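Local structure of flavoprotein (5V8S) at residues Val117-Ser122 and Arg127-Phe132. The protein is a flavo-diiron protein that probably transfers electrons as an oxidoreductase, pairing a mu-oxo-diiron site with a flavodoxin-like domain that probably binds FMN. The protein carries 1 engineered substitution. Numbering follows the deposited sequence.
Sequences VEIIAS and RLLEGF
Leu129 reaches Ile119 because its CG stands anti to the carbonyl carbon (chi1 -72°) and chi2 is extended at 171°, which carries the CD1 branch off the helix toward the strand. Ile119 answers with its short branch: CG2 lies anti to the backbone N, facing the helix, while CG1 turns beside that N (chi1 -57°). Leu129 CD1 thus meets Ile119 CG2 at 4.1 Å, methyl against methyl, the two side chains crossing at a slant. The same CD1 lies 4.4 Å from CB of Ala121, so one leucine methyl spans two strand residues whose side chains emerge on the same face. Between them Ile120 points away from the helix, the alternation expected of an extended chain.

The principle illustrated is that a helix packs on a parallel part of a sheet through apolar side chains, without hydrogen bonds between the two. Ala121 CA and Leu129 CA, the closest such pair, are 8.9 Å apart, a gap bridged by side chains alone. Between these segments one leucine methyl makes both contacts, but a wider apolar layer seats the helix: Val138 touches all three buried residues, Leu110 packs on Ile119 and Leu106 on Leu129. Ser122 is the N-cap of helix 123-133, its OG hydrogen-bonded to Gly125 N and also to Asp166 O. The second subunit also reaches this helix: Leu128 packs on Trp363 of that subunit, and Glu130 O is hydrogen-bonded to its Ser391 OG.

Strand 118-121, helix 123-133 and strand 138-140, which runs parallel to the first, make a beta-alpha-beta unit at one edge of a mixed sheet. The packing is typical of such a unit, here within the layered alpha/beta fold of the metallo-beta-lactamase family, whose domain carries the diiron site.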
loop_
_atom_site.group_PDB
_atom_site.type_symbol
_atom_site.label_atom_id
_atom_site.label_comp_id
_atom_site.label_asym_id
_atom_site.label_seq_id
_atom_site.Cartn_x
_atom_site.Cartn_y
_atom_site.Cartn_z
ATOM N N VAL A 117 -6.594 -37.943 21.517
ATOM C CA VAL A 117 -6.766 -38.382 20.139
ATOM C C VAL A 117 -5.385 -38.492 19.511
ATOM O O VAL A 117 -4.411 -37.910 19.995
ATOM C CB VAL A 117 -7.655 -37.417 19.329
ATOM C CG1 VAL A 117 -9.086 -37.463 19.829
ATOM C CG2 VAL A 117 -7.125 -36.018 19.436
ATOM N N GLU A 118 -5.302 -39.237 18.412
ATOM C CA GLU A 118 -4.073 -39.258 17.629
ATOM C C GLU A 118 -4.077 -38.062 16.682
ATOM O O GLU A 118 -4.920 -37.978 15.783
ATOM C CB GLU A 118 -3.948 -40.564 16.858
ATOM C CG GLU A 118 -2.656 -40.668 16.099
ATOM C CD GLU A 118 -2.453 -42.053 15.509
ATOM O OE1 GLU A 118 -2.039 -42.972 16.253
ATOM O OE2 GLU A 118 -2.724 -42.221 14.310
ATOM N N ILE A 119 -3.152 -37.126 16.901
ATOM C CA ILE A 119 -2.981 -35.952 16.041
ATOM C C ILE A 119 -1.812 -36.232 15.106
ATOM O O ILE A 119 -0.692 -36.483 15.563
ATOM C CB ILE A 119 -2.724 -34.685 16.876
ATOM C CG1 ILE A 119 -3.870 -34.473 17.873
ATOM C CG2 ILE A 119 -2.545 -33.461 15.965
ATOM C CD1 ILE A 119 -3.680 -33.279 18.829
ATOM N N ILE A 120 -2.052 -36.196 13.797
ATOM C CA ILE A 120 -1.031 -36.525 12.802
ATOM C C ILE A 120 -0.599 -35.251 12.086
ATOM O O ILE A 120 -1.442 -34.489 11.591
ATOM C CB ILE A 120 -1.551 -37.565 11.794
ATOM C CG1 ILE A 120 -1.831 -38.877 12.515
ATOM C CG2 ILE A 120 -0.548 -37.762 10.654
ATOM C CD1 ILE A 120 -2.621 -39.842 11.687
ATOM N N ALA A 121 0.716 -35.044 11.988
ATOM C CA ALA A 121 1.252 -33.882 11.292
ATOM C C ALA A 121 2.647 -34.214 10.782
ATOM O O ALA A 121 3.232 -35.235 11.139
ATOM C CB ALA A 121 1.297 -32.663 12.219
ATOM N N SER A 122 3.193 -33.329 9.964
ATOM C CA SER A 122 4.588 -33.449 9.570
ATOM C C SER A 122 5.508 -33.064 10.733
ATOM O O SER A 122 5.071 -32.587 11.784
ATOM C CB SER A 122 4.874 -32.528 8.391
ATOM O OG SER A 122 4.841 -31.171 8.808
ATOM N N ARG A 127 6.188 -29.161 15.440
ATOM C CA ARG A 127 6.848 -28.029 16.084
ATOM C C ARG A 127 5.924 -26.821 16.147
ATOM O O ARG A 127 5.877 -26.118 17.167
ATOM C CB ARG A 127 8.133 -27.695 15.327
ATOM C CG ARG A 127 9.184 -28.781 15.475
ATOM C CD ARG A 127 10.188 -28.786 14.331
ATOM N NE ARG A 127 10.884 -27.515 14.182
ATOM C CZ ARG A 127 11.856 -27.300 13.297
ATOM N NH1 ARG A 127 12.250 -28.279 12.489
ATOM N NH2 ARG A 127 12.438 -26.107 13.222
ATOM N N LEU A 128 5.177 -26.559 15.068
ATOM C CA LEU A 128 4.325 -25.378 15.034
ATOM C C LEU A 128 3.081 -25.546 15.899
ATOM O O LEU A 128 2.614 -24.572 16.497
ATOM C CB LEU A 128 3.949 -25.027 13.586
ATOM C CG LEU A 128 5.140 -24.558 12.732
ATOM C CD1 LEU A 128 4.814 -24.553 11.255
ATOM C CD2 LEU A 128 5.609 -23.169 13.185
ATOM N N LEU A 129 2.544 -26.763 16.011
ATOM C CA LEU A 129 1.393 -26.933 16.895
ATOM C C LEU A 129 1.770 -26.674 18.342
ATOM O O LEU A 129 0.956 -26.168 19.120
ATOM C CB LEU A 129 0.804 -28.337 16.758
ATOM C CG LEU A 129 0.054 -28.616 15.461
ATOM C CD1 LEU A 129 -0.300 -30.097 15.352
ATOM C CD2 LEU A 129 -1.201 -27.753 15.374
ATOM N N GLU A 130 2.993 -27.010 18.719
ATOM C CA GLU A 130 3.441 -26.706 20.071
ATOM C C GLU A 130 3.632 -25.205 20.249
ATOM O O GLU A 130 3.193 -24.625 21.244
ATOM C CB GLU A 130 4.740 -27.443 20.355
ATOM C CG GLU A 130 5.224 -27.192 21.764
ATOM C CD GLU A 130 6.583 -27.799 22.028
ATOM O OE1 GLU A 130 7.565 -27.028 22.193
ATOM O OE2 GLU A 130 6.668 -29.041 22.062
ATOM N N GLY A 131 4.271 -24.553 19.282
ATOM C CA GLY A 131 4.515 -23.123 19.417
ATOM C C GLY A 131 3.243 -22.289 19.399
ATOM O O GLY A 131 3.129 -21.292 20.120
ATOM N N PHE A 132 2.285 -22.649 18.545
ATOM C CA PHE A 132 1.047 -21.875 18.477
ATOM C C PHE A 132 0.142 -22.158 19.663
ATOM O O PHE A 132 -0.434 -21.235 20.247
ATOM C CB PHE A 132 0.261 -22.233 17.211
ATOM C CG PHE A 132 0.884 -21.769 15.921
ATOM C CD1 PHE A 132 1.764 -20.708 15.866
ATOM C CD2 PHE A 132 0.573 -22.421 14.748
ATOM C CE1 PHE A 132 2.314 -20.312 14.652
ATOM C CE2 PHE A 132 1.114 -22.026 13.547
ATOM C CZ PHE A 132 1.983 -20.973 13.497
#